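Probable glucarate dehydratase (Mycobacterium smegmatis str. MC2 155, PDB 3VDG) probably dehydrates glucarate as an enolase-superfamily lyase, a class that works with a metal ion bound at the mouth of its barrel. Local coordinates at residues A[142-147]-A[321-326]; A[210-215]-A[366-371]; A[299-304]-A[327-332]. One frame throughout, in Å; residues are numbered along the deposited sequence. Where two conformers were deposited one is given.

Interaction 1 (A[142-147]-A[321-326])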
ATOM      1  N   ALA A 142      -3.378 -16.031   7.866  1.00 16.14           N
ATOM      2  CA  ALA A 142      -2.864 -16.866   8.948  1.00 20.98           C
ATOM      3  C   ALA A 142      -1.509 -16.357   9.479  1.00 17.92           C
ATOM      4  O   ALA A 142      -1.228 -16.429  10.693  1.00 17.53           O
ATOM      5  CB  ALA A 142      -2.762 -18.329   8.491  1.00 14.21           C
ATOM      6  N   CYS A 143      -0.656 -15.857   8.587  1.00 16.72           N
ATOM      7  CA  CYS A 143       0.628 -15.274   9.020  1.00 15.04           C
ATOM      8  C   CYS A 143       0.408 -14.052   9.905  1.00 16.50           C
ATOM      9  O   CYS A 143       1.071 -13.896  10.942  1.00 16.02           O
ATOM     10  CB  CYS A 143       1.512 -14.869   7.826  1.00 14.38           C
ATOM     11  SG  CYS A 143       2.391 -16.246   7.047  1.00 20.25           S
ATOM     12  N   LEU A 144      -0.505 -13.175   9.499  1.00 16.51           N
ATOM     13  CA  LEU A 144      -0.792 -11.985  10.314  1.00 18.75           C
ATOM     14  C   LEU A 144      -1.372 -12.390  11.672  1.00 16.90           C
ATOM     15  O   LEU A 144      -1.119 -11.743  12.694  1.00 17.00           O
ATOM     16  CB  LEU A 144      -1.766 -11.054   9.588  1.00 16.78           C
ATOM     17  CG  LEU A 144      -1.180 -10.371   8.338  1.00 20.34           C
ATOM     18  CD1 LEU A 144      -2.248  -9.518   7.656  1.00 23.45           C
ATOM     19  CD2 LEU A 144       0.006  -9.506   8.703  1.00 20.70           C
ATOM     20  N   ASP A 145      -2.214 -13.423  11.670  1.00 17.67           N
ATOM     21  CA  ASP A 145      -2.776 -13.943  12.917  1.00 15.87           C
ATOM     22  C   ASP A 145      -1.613 -14.369  13.849  1.00 18.87           C
ATOM     23  O   ASP A 145      -1.582 -13.993  15.017  1.00 20.09           O
ATOM     24  CB  ASP A 145      -3.736 -15.113  12.597  1.00 17.25           C
ATOM     25  CG  ASP A 145      -4.504 -15.646  13.817  1.00 23.73           C
ATOM     26  OD1 ASP A 145      -4.541 -15.001  14.894  1.00 25.42           O
ATOM     27  OD2 ASP A 145      -5.100 -16.746  13.679  1.00 21.28           O
ATOM     28  N   VAL A 146      -0.651 -15.137  13.333  1.00 16.53           N
ATOM     29  CA  VAL A 146       0.521 -15.506  14.146  1.00 18.11           C
ATOM     30  C   VAL A 146       1.331 -14.270  14.562  1.00 19.45           C
ATOM     31  O   VAL A 146       1.701 -14.129  15.731  1.00 19.87           O
ATOM     32  CB  VAL A 146       1.437 -16.541  13.453  1.00 19.28           C
ATOM     33  CG1 VAL A 146       2.610 -16.909  14.376  1.00 17.53           C
ATOM     34  CG2 VAL A 146       0.641 -17.812  13.117  1.00 19.87           C
ATOM     35  N   GLN A 147       1.569 -13.350  13.633  1.00 16.94           N
ATOM     36  CA  GLN A 147       2.297 -12.127  14.000  1.00 17.33           C
ATOM     37  C   GLN A 147       1.621 -11.469  15.198  1.00 18.98           C
ATOM     38  O   GLN A 147       2.289 -11.045  16.142  1.00 18.33           O
ATOM     39  CB  GLN A 147       2.323 -11.135  12.835  1.00 13.40           C
ATOM     40  CG  GLN A 147       3.218 -11.562  11.679  1.00 13.51           C
ATOM     41  CD  GLN A 147       3.214 -10.542  10.564  1.00 19.48           C
ATOM     42  OE1 GLN A 147       3.012  -9.364  10.813  1.00 17.76           O
ATOM     43  NE2 GLN A 147       3.455 -10.986   9.337  1.00 17.15           N
ATOM     44  N   GLY A 321      -5.527 -10.907  -2.473  1.00 20.63           N
ATOM     45  CA  GLY A 321      -4.225 -11.386  -2.005  1.00 18.70           C
ATOM     46  C   GLY A 321      -3.946 -11.132  -0.535  1.00 21.38           C
ATOM     47  O   GLY A 321      -2.799 -11.018  -0.126  1.00 19.10           O
ATOM     48  N   GLY A 322      -4.988 -11.056   0.279  1.00 17.09           N
ATOM     49  CA  GLY A 322      -4.779 -10.954   1.733  1.00 16.21           C
ATOM     50  C   GLY A 322      -4.930  -9.531   2.239  1.00 18.70           C
ATOM     51  O   GLY A 322      -5.354  -8.643   1.497  1.00 16.22           O
ATOM     52  N   LEU A 323      -4.590  -9.295   3.502  1.00 15.33           N
ATOM     53  CA  LEU A 323      -4.958  -8.017   4.115  1.00 16.85           C
ATOM     54  C   LEU A 323      -4.044  -6.849   3.751  1.00 19.35           C
ATOM     55  O   LEU A 323      -4.507  -5.703   3.551  1.00 18.78           O
ATOM     56  CB  LEU A 323      -5.069  -8.168   5.638  1.00 18.80           C
ATOM     57  CG  LEU A 323      -5.992  -9.293   6.158  1.00 20.43           C
ATOM     58  CD1 LEU A 323      -6.132  -9.231   7.683  1.00 20.19           C
ATOM     59  CD2 LEU A 323      -7.379  -9.276   5.528  1.00 19.86           C
ATOM     60  N   GLN A 324      -2.743  -7.099   3.711  1.00 16.82           N
ATOM     61  CA  GLN A 324      -1.829  -6.027   3.309  1.00 19.72           C
ATOM     62  C   GLN A 324      -2.063  -5.591   1.861  1.00 20.36           C
ATOM     63  O   GLN A 324      -2.042  -4.402   1.546  1.00 19.98           O
ATOM     64  CB  GLN A 324      -0.379  -6.463   3.502  1.00 21.43           C
ATOM     65  CG  GLN A 324      -0.064  -6.818   4.951  1.00 22.80           C
ATOM     66  CD  GLN A 324       1.232  -7.610   5.049  1.00 29.23           C
ATOM     67  OE1 GLN A 324       2.281  -7.026   5.275  1.00 25.88           O
ATOM     68  NE2 GLN A 324       1.171  -8.940   4.809  1.00 21.28           N
ATOM     69  N   ARG A 325      -2.277  -6.544   0.962  1.00 15.94           N
ATOM     70  CA  ARG A 325      -2.605  -6.155  -0.414  1.00 17.59           C
ATOM     71  C   ARG A 325      -3.961  -5.455  -0.539  1.00 20.70           C
ATOM     72  O   ARG A 325      -4.149  -4.627  -1.440  1.00 18.18           O
ATOM     73  CB  ARG A 325      -2.470  -7.342  -1.366  1.00 17.38           C
ATOM     74  CG  ARG A 325      -0.984  -7.653  -1.599  1.00 20.29           C
ATOM     75  CD  ARG A 325      -0.784  -9.033  -2.218  1.00 30.71           C
ATOM     76  NE  ARG A 325      -1.135  -9.074  -3.632  1.00 31.94           N
ATOM     77  CZ  ARG A 325      -0.316  -8.699  -4.621  1.00 33.78           C
ATOM     78  NH1 ARG A 325       0.895  -8.257  -4.360  1.00 28.53           N
ATOM     79  NH2 ARG A 325      -0.714  -8.772  -5.879  1.00 25.34           N
ATOM     80  N   SER A 326      -4.895  -5.758   0.365  1.00 17.32           N
ATOM     81  CA  SER A 326      -6.166  -5.027   0.384  1.00 21.37           C
ATOM     82  C   SER A 326      -5.940  -3.588   0.857  1.00 20.81           C
ATOM     83  O   SER A 326      -6.582  -2.667   0.382  1.00 19.16           O
ATOM     84  CB  SER A 326      -7.204  -5.719   1.272  1.00 21.71           C
ATOM     85  OG  SER A 326      -7.576  -6.983   0.720  1.00 20.96           O
TER
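Leu-144 meets Leu-323 and Gln-324 at a buried contact, its two methyl branches dividing the work. On the apolar side, CD1 leans against the base of Leu-323, 3.7 Å from its CB, and also lies 3.9 Å from the Leu-323 CD1 methyl. CD2 turns instead to the amide end of Gln-324, where NE2 is 4.1 Å away. The CG of Leu-144 sits anti to the carbonyl carbon (chi1 -69°), which brings the fork forward so that both prongs face the other segment, and its side chain crosses the two it touches at a slant. Gln-324 spends its amide on stronger partners: NE2 donates to Glu-140 and Thr-100, and OE1 accepts from Arg-327 of the second subunit. Glu-140 also receives Leu-323 N at the start of helix 323-336, where its charge would suit the helix dipole. Gly-322 holds the N-cap position, and its O is gripped from opposite faces of the carbonyl plane by Ser-326 N at 3.1 Å and Ser-326 OG at 2.9 Å. Asp-133 adds a salt bridge to Arg-325. The contact thus joins helix 131-151, one turn past Glu-140, to the beginning of helix 323-336; helix 349-360 packs on Leu-323 through Ala-354 and Leu-358, while helix 100-111 and strand 55-65 flank Cys-143 beside Leu-144.

Interaction 2 (A[210-215]-A[366-371])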
ATOM      1  N   PHE A 210     -28.663  -3.912  10.605  1.00 23.82           N
ATOM      2  CA  PHE A 210     -27.969  -3.331   9.450  1.00 24.35           C
ATOM      3  C   PHE A 210     -28.566  -1.979   9.075  1.00 31.00           C
ATOM      4  O   PHE A 210     -29.777  -1.820   9.060  1.00 28.11           O
ATOM      5  CB  PHE A 210     -28.027  -4.273   8.240  1.00 21.36           C
ATOM      6  CG  PHE A 210     -27.401  -5.612   8.473  1.00 23.46           C
ATOM      7  CD1 PHE A 210     -26.085  -5.718   8.914  1.00 29.66           C
ATOM      8  CD2 PHE A 210     -28.109  -6.783   8.194  1.00 23.64           C
ATOM      9  CE1 PHE A 210     -25.499  -6.960   9.106  1.00 22.41           C
ATOM     10  CE2 PHE A 210     -27.532  -8.023   8.385  1.00 23.23           C
ATOM     11  CZ  PHE A 210     -26.224  -8.119   8.841  1.00 26.28           C
ATOM     12  N   SER A 211     -27.707  -1.025   8.738  1.00 28.24           N
ATOM     13  CA  SER A 211     -28.081   0.355   8.421  0.50 33.87           C
ATOM     14  C   SER A 211     -28.064   0.657   6.928  1.00 36.71           C
ATOM     15  O   SER A 211     -28.343   1.786   6.532  1.00 37.69           O
ATOM     16  CB  SER A 211     -27.073   1.311   9.062  0.50 40.69           C
ATOM     17  OG  SER A 211     -25.815   1.195   8.403  0.50 40.36           O
ATOM     18  N   ALA A 212     -27.646  -0.320   6.121  1.00 25.92           N
ATOM     19  CA  ALA A 212     -27.569  -0.173   4.647  1.00 22.79           C
ATOM     20  C   ALA A 212     -28.078  -1.482   4.055  1.00 24.41           C
ATOM     21  O   ALA A 212     -28.006  -2.532   4.707  1.00 20.94           O
ATOM     22  CB  ALA A 212     -26.146   0.111   4.179  1.00 26.04           C
ATOM     23  N   ILE A 213     -28.608  -1.434   2.838  1.00 24.02           N
ATOM     24  CA  ILE A 213     -29.286  -2.607   2.298  1.00 21.51           C
ATOM     25  C   ILE A 213     -28.848  -2.838   0.859  1.00 19.50           C
ATOM     26  O   ILE A 213     -28.766  -1.899   0.055  1.00 26.10           O
ATOM     27  CB  ILE A 213     -30.821  -2.414   2.305  1.00 26.71           C
ATOM     28  CG1 ILE A 213     -31.343  -2.133   3.721  1.00 24.58           C
ATOM     29  CG2 ILE A 213     -31.511  -3.630   1.720  1.00 24.05           C
ATOM     30  CD1 ILE A 213     -32.835  -1.817   3.763  1.00 25.44           C
ATOM     31  N   LYS A 214     -28.553  -4.085   0.525  1.00 22.23           N
ATOM     32  CA  LYS A 214     -28.178  -4.387  -0.841  1.00 19.85           C
ATOM     33  C   LYS A 214     -29.119  -5.448  -1.388  1.00 23.67           C
ATOM     34  O   LYS A 214     -29.436  -6.393  -0.683  1.00 24.42           O
ATOM     35  CB  LYS A 214     -26.751  -4.945  -0.870  1.00 21.58           C
ATOM     36  CG  LYS A 214     -26.377  -5.571  -2.216  1.00 30.90           C
ATOM     37  CD  LYS A 214     -24.948  -6.116  -2.208  1.00 33.30           C
ATOM     38  CE  LYS A 214     -24.556  -6.639  -3.581  1.00 29.68           C
ATOM     39  NZ  LYS A 214     -23.112  -6.991  -3.643  1.00 29.70           N
ATOM     40  N   LEU A 215     -29.532  -5.311  -2.651  1.00 21.99           N
ATOM     41  CA  LEU A 215     -30.349  -6.344  -3.305  1.00 19.20           C
ATOM     42  C   LEU A 215     -29.571  -7.036  -4.440  1.00 18.22           C
ATOM     43  O   LEU A 215     -29.031  -6.372  -5.343  1.00 21.80           O
ATOM     44  CB  LEU A 215     -31.657  -5.740  -3.864  1.00 25.87           C
ATOM     45  CG  LEU A 215     -32.586  -6.681  -4.652  1.00 25.54           C
ATOM     46  CD1 LEU A 215     -33.105  -7.783  -3.746  1.00 18.84           C
ATOM     47  CD2 LEU A 215     -33.749  -5.929  -5.303  1.00 19.10           C
ATOM     48  N   THR A 366     -15.544   3.540   3.993  1.00 26.90           N
ATOM     49  CA  THR A 366     -16.630   4.159   4.742  1.00 30.89           C
ATOM     50  C   THR A 366     -18.014   3.600   4.389  1.00 53.47           C
ATOM     51  O   THR A 366     -18.950   3.741   5.176  1.00 44.18           O
ATOM     52  CB  THR A 366     -16.615   5.687   4.551  1.00 42.66           C
ATOM     53  OG1 THR A 366     -16.562   5.981   3.147  1.00 43.49           O
ATOM     54  CG2 THR A 366     -15.381   6.279   5.239  1.00 47.20           C
ATOM     55  N   TYR A 367     -18.144   2.970   3.219  1.00 27.67           N
ATOM     56  CA  TYR A 367     -19.366   2.235   2.887  1.00 28.07           C
ATOM     57  C   TYR A 367     -19.522   1.018   3.785  1.00 25.97           C
ATOM     58  O   TYR A 367     -18.540   0.390   4.183  1.00 26.97           O
ATOM     59  CB  TYR A 367     -19.353   1.755   1.432  1.00 26.16           C
ATOM     60  CG  TYR A 367     -19.488   2.841   0.394  1.00 27.47           C
ATOM     61  CD1 TYR A 367     -20.663   3.580   0.274  1.00 31.00           C
ATOM     62  CD2 TYR A 367     -18.447   3.124  -0.472  1.00 30.27           C
ATOM     63  CE1 TYR A 367     -20.786   4.583  -0.676  1.00 25.48           C
ATOM     64  CE2 TYR A 367     -18.567   4.106  -1.437  1.00 30.45           C
ATOM     65  CZ  TYR A 367     -19.737   4.830  -1.536  1.00 31.83           C
ATOM     66  OH  TYR A 367     -19.838   5.810  -2.486  1.00 30.63           O
ATOM     67  N   ALA A 368     -20.758   0.656   4.102  1.00 23.17           N
ATOM     68  CA  ALA A 368     -20.987  -0.550   4.875  1.00 21.03           C
ATOM     69  C   ALA A 368     -20.478  -1.754   4.066  1.00 25.22           C
ATOM     70  O   ALA A 368     -20.659  -1.787   2.853  1.00 22.20           O
ATOM     71  CB  ALA A 368     -22.477  -0.683   5.171  1.00 23.62           C
ATOM     72  N   CYS A 369     -19.842  -2.731   4.715  1.00 23.06           N
ATOM     73  CA  CYS A 369     -19.355  -3.938   4.025  1.00 21.64           C
ATOM     74  C   CYS A 369     -20.472  -4.944   3.751  1.00 23.78           C
ATOM     75  O   CYS A 369     -21.348  -5.152   4.584  1.00 26.08           O
ATOM     76  CB  CYS A 369     -18.281  -4.658   4.869  1.00 18.54           C
ATOM     77  SG  CYS A 369     -16.788  -3.664   5.185  1.00 25.69           S
ATOM     78  N   ASP A 370     -20.415  -5.609   2.602  1.00 21.17           N
ATOM     79  CA  ASP A 370     -21.287  -6.767   2.365  1.00 23.08           C
ATOM     80  C   ASP A 370     -20.905  -7.933   3.281  1.00 27.14           C
ATOM     81  O   ASP A 370     -19.732  -8.122   3.601  1.00 23.03           O
ATOM     82  CB  ASP A 370     -21.140  -7.239   0.915  1.00 21.65           C
ATOM     83  CG  ASP A 370     -21.733  -6.244  -0.104  1.00 29.76           C
ATOM     84  OD1 ASP A 370     -22.451  -5.312   0.298  1.00 33.69           O
ATOM     85  OD2 ASP A 370     -21.489  -6.429  -1.312  1.00 45.63           O
ATOM     86  N   THR A 371     -21.891  -8.724   3.692  1.00 21.39           N
ATOM     87  CA  THR A 371     -21.609 -10.024   4.302  1.00 21.32           C
ATOM     88  C   THR A 371     -22.786 -10.950   4.018  1.00 22.36           C
ATOM     89  O   THR A 371     -23.916 -10.489   3.881  1.00 21.26           O
ATOM     90  CB  THR A 371     -21.409  -9.923   5.829  1.00 20.61           C
ATOM     91  OG1 THR A 371     -21.164 -11.231   6.375  1.00 22.90           O
ATOM     92  CG2 THR A 371     -22.655  -9.319   6.496  1.00 19.26           C
TER
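Ala-212 and Ala-368 bring the two backbones to a CA spacing of 6.6 Å, which widens to 8.0 Å between the CA atoms of Lys-214 and Asp-370. Residues 210-215 lead into strand 213-216, whereas 366-371 run as an irregular loop beside it, and the two meet through side chains. The alanine methyls touch, CB to CB, at 3.9 Å. Further along, Lys-214 forms a salt bridge, its NZ donating to Asp-370 OD2 at 2.9 Å from above the carboxylate plane, 39° out of it. The lysine is fully extended, CG anti to the backbone N (chi1 168°), and crosses the aspartate at about a right angle, laying CD 3.6 Å from Asp-370 OD2. Strand 213-216 lies between strands 166-174 and 241-244 of the enolase-type barrel, and Lys-214 is probably the first lysine of the family's Lys-x-Lys motif. Its NZ has a second salt bridge to Glu-269, a ligand of the bound sodium ion, while Arg-242 holds Asp-370 OD1 and so braces the carboxylate from its other oxygen. At the opposite end of 210-215, Phe-210 CZ approaches Thr-371 CG2 at 4.4 Å; the threonine hydroxyl is bonded to His-347.

Interaction 3 (A[299-304]-A[327-332])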
ATOM      1  N   ASP A 299      -3.782  -5.779 -11.979  1.00 23.04           N
ATOM      2  CA  ASP A 299      -3.491  -5.391 -13.375  1.00 31.40           C
ATOM      3  C   ASP A 299      -4.695  -4.870 -14.168  1.00 31.51           C
ATOM      4  O   ASP A 299      -4.554  -4.414 -15.303  1.00 28.24           O
ATOM      5  CB  ASP A 299      -2.718  -6.473 -14.142  1.00 28.94           C
ATOM      6  CG  ASP A 299      -3.490  -7.757 -14.296  1.00 49.58           C
ATOM      7  OD1 ASP A 299      -2.837  -8.803 -14.498  1.00 62.04           O
ATOM      8  OD2 ASP A 299      -4.736  -7.729 -14.217  1.00 44.37           O
ATOM      9  N   GLN A 300      -5.874  -4.910 -13.566  1.00 23.48           N
ATOM     10  CA  GLN A 300      -7.055  -4.319 -14.199  1.00 24.75           C
ATOM     11  C   GLN A 300      -7.264  -2.869 -13.810  1.00 25.20           C
ATOM     12  O   GLN A 300      -8.031  -2.146 -14.444  1.00 24.48           O
ATOM     13  CB  GLN A 300      -8.307  -5.137 -13.862  1.00 22.31           C
ATOM     14  CG  GLN A 300      -8.291  -6.510 -14.522  1.00 25.71           C
ATOM     15  CD  GLN A 300      -9.194  -7.494 -13.806  1.00 32.81           C
ATOM     16  OE1 GLN A 300      -9.856  -7.148 -12.829  1.00 29.86           O
ATOM     17  NE2 GLN A 300      -9.202  -8.726 -14.268  1.00 40.80           N
ATOM     18  N   LEU A 301      -6.588  -2.418 -12.764  1.00 22.30           N
ATOM     19  CA  LEU A 301      -6.819  -1.039 -12.293  1.00 23.95           C
ATOM     20  C   LEU A 301      -6.473   0.053 -13.332  1.00 24.17           C
ATOM     21  O   LEU A 301      -7.229   1.005 -13.513  1.00 25.98           O
ATOM     22  CB  LEU A 301      -6.069  -0.782 -10.972  1.00 19.88           C
ATOM     23  CG  LEU A 301      -6.792  -1.388  -9.761  1.00 21.44           C
ATOM     24  CD1 LEU A 301      -5.834  -1.491  -8.569  1.00 17.54           C
ATOM     25  CD2 LEU A 301      -8.024  -0.564  -9.398  1.00 23.49           C
ATOM     26  N   PRO A 302      -5.319  -0.068 -14.002  1.00 24.67           N
ATOM     27  CA  PRO A 302      -4.976   1.029 -14.920  1.00 27.15           C
ATOM     28  C   PRO A 302      -6.023   1.241 -16.029  1.00 27.47           C
ATOM     29  O   PRO A 302      -6.353   2.384 -16.348  1.00 24.03           O
ATOM     30  CB  PRO A 302      -3.633   0.593 -15.505  1.00 27.72           C
ATOM     31  CG  PRO A 302      -3.045  -0.326 -14.478  1.00 27.64           C
ATOM     32  CD  PRO A 302      -4.207  -1.022 -13.816  1.00 25.43           C
ATOM     33  N   ALA A 303      -6.537   0.164 -16.612  1.00 23.74           N
ATOM     34  CA  ALA A 303      -7.572   0.312 -17.653  1.00 28.84           C
ATOM     35  C   ALA A 303      -8.860   0.888 -17.067  1.00 31.52           C
ATOM     36  O   ALA A 303      -9.482   1.770 -17.666  1.00 23.55           O
ATOM     37  CB  ALA A 303      -7.837  -1.011 -18.355  1.00 30.52           C
ATOM     38  N   ALA A 304      -9.258   0.417 -15.884  1.00 24.69           N
ATOM     39  CA  ALA A 304     -10.475   0.937 -15.248  1.00 26.00           C
ATOM     40  C   ALA A 304     -10.359   2.427 -14.985  1.00 30.21           C
ATOM     41  O   ALA A 304     -11.325   3.186 -15.140  1.00 26.89           O
ATOM     42  CB  ALA A 304     -10.797   0.190 -13.950  1.00 21.60           C
ATOM     43  N   ARG A 327      -5.034  -3.405   1.810  1.00 18.90           N
ATOM     44  CA  ARG A 327      -4.641  -2.069   2.235  1.00 17.16           C
ATOM     45  C   ARG A 327      -3.994  -1.307   1.062  1.00 21.36           C
ATOM     46  O   ARG A 327      -4.211  -0.121   0.888  1.00 17.78           O
ATOM     47  CB  ARG A 327      -3.680  -2.171   3.420  1.00 23.16           C
ATOM     48  CG  ARG A 327      -3.156  -0.822   3.880  1.00 36.18           C
ATOM     49  CD  ARG A 327      -2.090  -0.968   4.970  1.00 38.51           C
ATOM     50  NE  ARG A 327      -1.856   0.314   5.640  1.00 38.75           N
ATOM     51  CZ  ARG A 327      -0.872   0.536   6.502  1.00 36.68           C
ATOM     52  NH1 ARG A 327      -0.750   1.735   7.077  1.00 25.69           N
ATOM     53  NH2 ARG A 327      -0.019  -0.450   6.787  1.00 31.53           N
ATOM     54  N   LEU A 328      -3.207  -2.003   0.250  1.00 17.68           N
ATOM     55  CA  LEU A 328      -2.615  -1.386  -0.933  1.00 19.17           C
ATOM     56  C   LEU A 328      -3.726  -0.963  -1.896  1.00 18.75           C
ATOM     57  O   LEU A 328      -3.747   0.164  -2.367  1.00 20.30           O
ATOM     58  CB  LEU A 328      -1.646  -2.340  -1.623  1.00 19.64           C
ATOM     59  CG  LEU A 328      -1.233  -1.920  -3.049  1.00 29.66           C
ATOM     60  CD1 LEU A 328      -0.517  -0.565  -3.063  1.00 21.68           C
ATOM     61  CD2 LEU A 328      -0.368  -2.990  -3.692  1.00 24.36           C
ATOM     62  N   LEU A 329      -4.677  -1.857  -2.161  1.00 18.86           N
ATOM     63  CA  LEU A 329      -5.822  -1.494  -3.018  1.00 15.99           C
ATOM     64  C   LEU A 329      -6.492  -0.234  -2.483  1.00 18.12           C
ATOM     65  O   LEU A 329      -6.855   0.667  -3.257  1.00 16.31           O
ATOM     66  CB  LEU A 329      -6.851  -2.643  -3.068  1.00 17.14           C
ATOM     67  CG  LEU A 329      -8.163  -2.269  -3.763  1.00 23.40           C
ATOM     68  CD1 LEU A 329      -7.915  -1.952  -5.240  1.00 20.86           C
ATOM     69  CD2 LEU A 329      -9.155  -3.413  -3.627  1.00 18.71           C
ATOM     70  N   ALA A 330      -6.662  -0.156  -1.160  1.00 16.26           N
ATOM     71  CA  ALA A 330      -7.356   0.989  -0.568  1.00 16.69           C
ATOM     72  C   ALA A 330      -6.610   2.284  -0.864  1.00 19.73           C
ATOM     73  O   ALA A 330      -7.234   3.294  -1.174  1.00 19.85           O
ATOM     74  CB  ALA A 330      -7.539   0.812   0.952  1.00 18.08           C
ATOM     75  N   GLY A 331      -5.283   2.250  -0.744  1.00 19.04           N
ATOM     76  CA  GLY A 331      -4.448   3.424  -1.006  1.00 17.68           C
ATOM     77  C   GLY A 331      -4.464   3.805  -2.484  1.00 19.22           C
ATOM     78  O   GLY A 331      -4.454   4.976  -2.829  1.00 17.78           O
ATOM     79  N   ILE A 332      -4.516   2.821  -3.367  1.00 17.56           N
ATOM     80  CA  ILE A 332      -4.619   3.128  -4.794  1.00 20.19           C
ATOM     81  C   ILE A 332      -5.958   3.814  -5.088  1.00 19.78           C
ATOM     82  O   ILE A 332      -6.008   4.809  -5.800  1.00 19.76           O
ATOM     83  CB  ILE A 332      -4.486   1.866  -5.670  1.00 20.06           C
ATOM     84  CG1 ILE A 332      -3.071   1.293  -5.586  1.00 22.35           C
ATOM     85  CG2 ILE A 332      -4.835   2.188  -7.113  1.00 21.18           C
ATOM     86  CD1 ILE A 332      -2.968  -0.142  -6.100  1.00 24.85           C
TER
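Two helices on the outside of the barrel, 301-307 and 323-336, pack together where Leu-301 of the first points at Leu-329 and Ile-332 of the second. One methyl does all the close touching: Leu-301 CD1 lies 4.0 Å from Leu-329 CD1 and 4.0 Å from Ile-332 CD1. The partner methyls Leu-329 CD1 and Ile-332 CD1 are themselves 5.3 Å apart, so the Leu-301 methyl sits astride the pair. Ile-332 offers both its branches, for its CG2 is also 4.1 Å from Leu-301 CD1. The CB of Leu-329 does not aim at the other helix; with CG anti to the backbone N (chi1 171°), the chain bends round and delivers its CD1 to the contact. All three side chains are buried, and Leu-301 meets each of the other two at a slant. In the fold, each helix follows a parallel barrel strand, 289-291 and 312-315 respectively, so the contact pairs the helices of successive beta-alpha units. The backbones stay well apart, with 8.9 Å between the CA atoms of Leu-301 and Ile-332, and the two segments touch through side chains. Trp-320, on the short helix 317-320 that precedes helix 323-336, touches both Leu-301 and Leu-329, and Val-295 adds a further apolar neighbour to Leu-301. Just ahead of Leu-301, Gln-300 OE1 accepts a hydrogen bond from Val-296 N, linking the approach to the helix with the loop before it. The second subunit also adjoins the contact: Ile-332 packs on Ile-332 of that chain, Leu-328 on its Leu-328, and Pro-302 on Phe-336 of the same neighbour.

From the N terminus, helix 131-151 comes first, and its segment 142-147 opens interaction 1, which closes only at 321-326, beyond most of the barrel strands. Strand 213-216 opens interaction 2 in the meantime, and its partner loop 366-371 comes after the others, so interactions 1 and 2 cross. Interaction 3, from 299-304 to 327-332, closes a short loop around strand 312-315; it is nested inside the loop of interaction 2 and crosses interaction 1. Helix 323-336 serves both 1 and 3, through adjoining segments, tying helix 131-151 and helix 301-307 to one element. Interaction 2 stands apart at the sodium site, its centre about 22 Å from that of interaction 3.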